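Local coordinates for albumin-1 (Psophocarpus tetragonolobus, PDB 1WBA), which serves as a 2S seed storage protein and belongs to the leguminous Kunitz-type protease inhibitor family, at residues P4-D7 and N11-V14; W92-F97 and L132-V137; K105-G108 and N112-K115. All blocks are in the same frame, centred on the assembly; numbering follows the deposited sequence.

Contact 1: P4-D7 and N11-V14; sequences PVYD and NKLV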
# COMPACT_ATOMS: atom_id res chain seq x y z
N PRO A 4 12.36 -8.86 10.59
CA PRO A 4 12.18 -8.82 9.14
C PRO A 4 10.71 -9.17 8.88
O PRO A 4 10.07 -9.79 9.72
CB PRO A 4 13.13 -9.92 8.64
CG PRO A 4 13.13 -10.90 9.77
CD PRO A 4 13.17 -10.02 11.00
N VAL A 5 10.15 -8.66 7.79
CA VAL A 5 8.78 -8.95 7.42
C VAL A 5 8.83 -10.28 6.66
O VAL A 5 9.75 -10.52 5.88
CB VAL A 5 8.23 -7.85 6.49
CG1 VAL A 5 6.81 -8.20 6.04
CG2 VAL A 5 8.28 -6.50 7.22
N TYR A 6 7.86 -11.16 6.91
CA TYR A 6 7.83 -12.47 6.26
C TYR A 6 6.72 -12.59 5.24
O TYR A 6 5.65 -12.00 5.43
CB TYR A 6 7.62 -13.59 7.29
CG TYR A 6 8.86 -13.90 8.08
CD1 TYR A 6 9.81 -14.80 7.59
CD2 TYR A 6 9.13 -13.25 9.27
CE1 TYR A 6 11.00 -15.03 8.27
CE2 TYR A 6 10.31 -13.48 9.96
CZ TYR A 6 11.24 -14.37 9.45
OH TYR A 6 12.41 -14.58 10.14
N ASP A 7 6.96 -13.32 4.16
CA ASP A 7 5.92 -13.55 3.16
C ASP A 7 5.00 -14.68 3.68
O ASP A 7 5.27 -15.31 4.71
CB ASP A 7 6.49 -13.82 1.75
CG ASP A 7 7.35 -15.11 1.66
OD1 ASP A 7 7.14 -16.08 2.42
OD2 ASP A 7 8.21 -15.14 0.78
N ASN A 11 9.19 -16.95 4.40
CA ASN A 11 10.53 -16.52 4.03
C ASN A 11 10.59 -15.00 4.21
O ASN A 11 9.56 -14.33 4.12
CB ASN A 11 10.82 -16.89 2.59
CG ASN A 11 10.83 -18.38 2.38
OD1 ASN A 11 10.10 -18.89 1.54
ND2 ASN A 11 11.64 -19.09 3.14
N LYS A 12 11.77 -14.45 4.49
CA LYS A 12 11.90 -13.01 4.64
C LYS A 12 11.65 -12.31 3.31
O LYS A 12 12.00 -12.83 2.24
CB LYS A 12 13.29 -12.63 5.12
CG LYS A 12 13.66 -13.19 6.46
CD LYS A 12 15.07 -12.74 6.75
CE LYS A 12 15.64 -13.37 7.98
NZ LYS A 12 17.06 -12.93 8.13
N LEU A 13 11.01 -11.15 3.37
CA LEU A 13 10.73 -10.38 2.17
C LEU A 13 12.07 -9.91 1.63
O LEU A 13 12.97 -9.59 2.39
CB LEU A 13 9.86 -9.17 2.51
CG LEU A 13 8.45 -9.12 1.92
CD1 LEU A 13 7.67 -10.33 2.36
CD2 LEU A 13 7.76 -7.84 2.35
N VAL A 14 12.19 -9.88 0.31
CA VAL A 14 13.43 -9.46 -0.31
C VAL A 14 13.26 -8.03 -0.78
O VAL A 14 12.28 -7.70 -1.43
CB VAL A 14 13.79 -10.37 -1.51
CG1 VAL A 14 14.96 -9.78 -2.28
CG2 VAL A 14 14.14 -11.77 -1.01
O HOH W 1 10.17 -13.50 0.11
O HOH W 2 8.60 -17.49 -0.27
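Val5 to Asp7 and Asn11 to Leu13 run antiparallel and are joined by a single beta bridge, in which Tyr6 and Lys12 form a non-hydrogen-bonded pair with CA atoms 4.4 Å apart. Two backbone bonds flank that pair: Leu13 N donates to Val5 O at 2.9 Å and Asp7 N to Asn11 O at 2.8 Å, the latter almost straight at 168°. Asp7 adds a side-chain grip. With CG turned in between its own backbone N and carbonyl carbon (chi1 63°), its carboxylate comes to the backbone N-H of Asn11, which donates to Asp7 OD1 at 3.0 Å from above the carboxylate plane. The same OD1 accepts from Glu9 N, an Asx turn, so the N-H groups of Glu9, in the connection, and of Asn11, just after it, share one oxygen. Asp7 OD2 instead accepts a hydrogen bond from a water that also donates to Lys12 O, tying the carboxylate to segment 11-14 a second time. With an alanine at Asp7, the backbone N-H groups of Asn11 and Glu9 would probably lose their shared acceptor, and the turn would be less firmly closed.

This small hairpin-like turn lies just before strand 17-23 of a beta-trefoil, the fold of Kunitz inhibitors. Its inner side is apolar: Val5 CG1 meets Leu13 CD2 at 3.8 Å, Leu13 CD1 touches the CB of Asp7, and both Val5 and Leu13 rest on Phe169 of strand 166-171. On the more exposed side, the extended methylenes of Lys12 lie alongside Tyr6, with CG 3.7 Å from Tyr6 CE1, while CD rests 3.9 Å from Pro4 CB. A long lysine suits this place, since its apolar methylenes pack against Tyr6 and the proline while the ammonium group extends past them.

Contact 2: W92-F97 and L132-V137; sequences WSVVDF and LLFCPV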
# COMPACT_ATOMS: atom_id res chain seq x y z
N TRP A 92 2.86 4.30 -5.51
CA TRP A 92 1.78 4.61 -4.57
C TRP A 92 2.06 5.96 -3.94
O TRP A 92 3.21 6.26 -3.58
CB TRP A 92 1.75 3.58 -3.45
CG TRP A 92 1.26 2.21 -3.81
CD1 TRP A 92 1.18 1.63 -5.06
CD2 TRP A 92 0.72 1.26 -2.89
NE1 TRP A 92 0.61 0.38 -4.96
CE2 TRP A 92 0.32 0.12 -3.65
CE3 TRP A 92 0.53 1.25 -1.50
CZ2 TRP A 92 -0.25 -1.01 -3.05
CZ3 TRP A 92 -0.04 0.13 -0.91
CH2 TRP A 92 -0.43 -0.99 -1.68
N SER A 93 1.03 6.77 -3.74
CA SER A 93 1.23 8.06 -3.11
C SER A 93 0.02 8.38 -2.26
O SER A 93 -1.02 7.74 -2.40
CB SER A 93 1.42 9.17 -4.16
OG SER A 93 0.21 9.53 -4.81
N VAL A 94 0.17 9.32 -1.34
CA VAL A 94 -0.93 9.76 -0.49
C VAL A 94 -1.29 11.19 -0.92
O VAL A 94 -0.42 12.05 -1.04
CB VAL A 94 -0.52 9.72 0.98
CG1 VAL A 94 -1.58 10.35 1.87
CG2 VAL A 94 -0.28 8.27 1.39
N VAL A 95 -2.56 11.41 -1.21
CA VAL A 95 -3.04 12.71 -1.64
C VAL A 95 -4.03 13.25 -0.60
O VAL A 95 -4.91 12.52 -0.14
CB VAL A 95 -3.73 12.59 -3.04
CG1 VAL A 95 -4.40 13.91 -3.46
CG2 VAL A 95 -2.70 12.13 -4.08
N ASP A 96 -3.84 14.49 -0.17
CA ASP A 96 -4.77 15.07 0.81
C ASP A 96 -5.95 15.57 -0.02
O ASP A 96 -6.06 16.74 -0.39
CB ASP A 96 -4.11 16.20 1.59
CG ASP A 96 -4.84 16.50 2.86
OD1 ASP A 96 -6.02 16.10 2.98
OD2 ASP A 96 -4.23 17.11 3.76
N PHE A 97 -6.82 14.61 -0.31
CA PHE A 97 -7.98 14.80 -1.18
C PHE A 97 -9.16 15.54 -0.59
O PHE A 97 -9.83 15.06 0.32
CB PHE A 97 -8.41 13.42 -1.70
CG PHE A 97 -9.08 13.46 -3.03
CD1 PHE A 97 -8.34 13.53 -4.20
CD2 PHE A 97 -10.47 13.42 -3.11
CE1 PHE A 97 -8.97 13.55 -5.44
CE2 PHE A 97 -11.11 13.44 -4.35
CZ PHE A 97 -10.36 13.50 -5.52
N LEU A 132 -0.08 -1.87 7.02
CA LEU A 132 0.71 -0.83 6.36
C LEU A 132 0.45 0.52 7.02
O LEU A 132 -0.67 0.80 7.42
CB LEU A 132 0.34 -0.77 4.87
CG LEU A 132 0.54 -2.04 4.04
CD1 LEU A 132 0.08 -1.82 2.60
CD2 LEU A 132 2.00 -2.47 4.05
N LEU A 133 1.49 1.32 7.18
CA LEU A 133 1.33 2.63 7.78
C LEU A 133 1.94 3.64 6.82
O LEU A 133 2.69 3.27 5.92
CB LEU A 133 2.05 2.70 9.14
CG LEU A 133 1.59 1.73 10.24
CD1 LEU A 133 2.56 0.60 10.39
CD2 LEU A 133 1.42 2.43 11.54
N PHE A 134 1.54 4.89 6.96
CA PHE A 134 2.11 5.94 6.15
C PHE A 134 2.72 6.92 7.13
O PHE A 134 2.06 7.38 8.07
CB PHE A 134 1.08 6.64 5.26
CG PHE A 134 1.67 7.77 4.47
CD1 PHE A 134 2.52 7.51 3.41
CD2 PHE A 134 1.40 9.09 4.82
CE1 PHE A 134 3.11 8.56 2.70
CE2 PHE A 134 2.00 10.14 4.12
CZ PHE A 134 2.85 9.88 3.06
N CYS A 135 3.98 7.23 6.91
CA CYS A 135 4.71 8.12 7.80
C CYS A 135 5.12 9.35 7.04
O CYS A 135 6.10 9.34 6.30
CB CYS A 135 5.95 7.40 8.35
SG CYS A 135 5.56 5.88 9.31
N PRO A 136 4.35 10.43 7.17
CA PRO A 136 4.69 11.67 6.47
C PRO A 136 5.95 12.24 7.07
O PRO A 136 6.30 11.93 8.21
CB PRO A 136 3.49 12.57 6.74
CG PRO A 136 2.91 12.03 8.00
CD PRO A 136 3.06 10.55 7.87
N VAL A 137 6.67 13.04 6.28
CA VAL A 137 7.90 13.64 6.77
C VAL A 137 7.57 14.63 7.89
O VAL A 137 6.68 15.47 7.76
CB VAL A 137 8.67 14.35 5.65
CG1 VAL A 137 9.88 15.06 6.23
CG2 VAL A 137 9.13 13.33 4.63
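Val94 and Phe134 are aimed at each other by their first torsions: Phe134 holds CG anti to its backbone N (chi1 177°), while Val94 places CG2 anti to its carbonyl carbon. The methyl therefore comes down over the middle of the phenyl ring, CG2 standing 3.5 Å from the centroid of Phe134 and only 11° off the ring normal, a CH-pi contact. A branched valine suits the spot, because one methyl sits over the centre of one ring face and CB itself lies 4.0 Å from Phe134 CZ. No backbone bond crosses here; the CA atoms of Val94 and Phe134 are 8.2 Å apart, and the layers meet through side chains. In the beta-trefoil, this joins strand 92-97, the middle strand of a three-stranded antiparallel sheet, to strand 130-136 of the large curled sheet, so that the two sheets share a buried apolar core. Phe134 also meets Phe118 edge-to-face. Two residues earlier in each strand, Trp92 and Leu132 cross at about a right angle: Leu132 CD1 lies at the indole edge, close to its plane, 4.0 Å from Trp92 CZ3. Beyond that, the indole ring also meets the ring of Phe82.

Contact 3: K105-G108 and N112-K115; sequences KLAG and NQVK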
# COMPACT_ATOMS: atom_id res chain seq x y z
N LYS A 105 -3.47 7.26 -4.05
CA LYS A 105 -3.68 7.54 -5.45
C LYS A 105 -2.40 7.23 -6.20
O LYS A 105 -1.31 7.16 -5.60
CB LYS A 105 -3.98 9.04 -5.66
CG LYS A 105 -5.21 9.59 -4.94
CD LYS A 105 -6.50 9.12 -5.60
CE LYS A 105 -7.68 10.03 -5.22
NZ LYS A 105 -8.95 9.47 -5.76
N LEU A 106 -2.51 7.04 -7.51
CA LEU A 106 -1.32 6.82 -8.32
C LEU A 106 -0.57 8.17 -8.26
O LEU A 106 -1.19 9.23 -8.31
CB LEU A 106 -1.69 6.50 -9.77
CG LEU A 106 -2.35 5.13 -10.01
CD1 LEU A 106 -2.38 4.87 -11.50
CD2 LEU A 106 -1.58 4.03 -9.30
N ALA A 107 0.74 8.10 -8.08
CA ALA A 107 1.56 9.30 -7.96
C ALA A 107 1.72 10.06 -9.27
O ALA A 107 1.63 9.48 -10.35
CB ALA A 107 2.94 8.93 -7.44
N GLY A 108 1.94 11.37 -9.14
CA GLY A 108 2.18 12.23 -10.28
C GLY A 108 0.99 12.73 -11.04
O GLY A 108 1.15 13.28 -12.12
N ASN A 112 -1.75 17.74 -4.83
CA ASN A 112 -1.73 17.70 -3.36
C ASN A 112 -1.24 16.40 -2.68
O ASN A 112 -1.91 15.85 -1.80
CB ASN A 112 -3.09 18.15 -2.77
CG ASN A 112 -4.32 17.61 -3.55
OD1 ASN A 112 -4.22 17.21 -4.72
ND2 ASN A 112 -5.48 17.63 -2.90
N GLN A 113 -0.06 15.94 -3.08
CA GLN A 113 0.54 14.73 -2.52
C GLN A 113 1.28 15.04 -1.23
O GLN A 113 1.89 16.11 -1.10
CB GLN A 113 1.50 14.08 -3.51
CG GLN A 113 0.81 13.35 -4.64
CD GLN A 113 1.77 12.81 -5.69
OE1 GLN A 113 1.37 12.59 -6.82
NE2 GLN A 113 3.02 12.57 -5.31
N VAL A 114 1.22 14.11 -0.30
CA VAL A 114 1.88 14.23 0.99
C VAL A 114 3.23 13.52 0.94
O VAL A 114 3.29 12.34 0.58
CB VAL A 114 1.01 13.57 2.07
CG1 VAL A 114 1.65 13.74 3.47
CG2 VAL A 114 -0.40 14.15 2.03
N LYS A 115 4.31 14.22 1.27
CA LYS A 115 5.63 13.61 1.26
C LYS A 115 5.75 12.68 2.46
O LYS A 115 5.38 13.04 3.57
CB LYS A 115 6.70 14.68 1.32
CG LYS A 115 6.86 15.45 0.03
O HOH W 3 -1.10 11.91 -7.74
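Gln113 reaches across to the backbone of Gly108 with its side-chain amide, from the weakly bonded strand 113-114 to the loop that follows strand 103-106, within a three-stranded antiparallel sheet of the beta-trefoil. These two strands are not neighbours in it: strand 92-97 runs between them, and the CA atoms of Ala107 and Gln113 stay 7.8 Å apart. A long side chain with a polar end is what can bridge such a gap. Gln113 points its CB toward the other segment and continues extended beyond CG (chi2 175°), so that its carboxamide oxygen lies beside the backbone of Gly108. On the way it touches Ser93 of the middle strand, a residue on which Ala107 also rests.

At the far end, OE1 does the work. Gly108 N donates to Gln113 OE1 in the carbonyl plane, on a lone pair, with an N-H...O angle of 159°, and the pair is close at 2.7 Å. Ala107 lies beside the same oxygen, with its CA 3.5 Å and its small CB 4.0 Å from Gln113 OE1; a methyl can lie next to the amide end without blocking it. Gly108 has a positive phi (82°), a backbone shape that glycine takes easily. The oxygen has a second donor as well. A water donates one hydrogen bond to it and one to the carbonyl of Leu106, so the glutamine is tied to Gly108 directly and to the end of strand 103-106 through the water, which is 2.7 Å from both Leu106 O and Gln113 OE1.

Overall arrangement
Contacts 2 and 3 form one neighbourhood, with centres about 8 Å apart, whereas contact 1 stands apart: its centre is about 23 Å from that of contact 2 and about 27 Å from that of contact 3, which lies on the opposite side of the chain's centre, and its nearest atoms are about 8 Å and about 19 Å from theirs. Along the chain, contact 1 closes first, and contact 3 is nested within the loop closed by contact 2. Contacts 2 and 3 meet through strand 92-97, where Val94 O and Val114 N, 2.7 Å apart, are probably hydrogen-bonded; Phe134 CZ also packs at 3.5 Å on Val114 O. Segment 132-137 also holds Cys135, disulfide-bonded to Cys141.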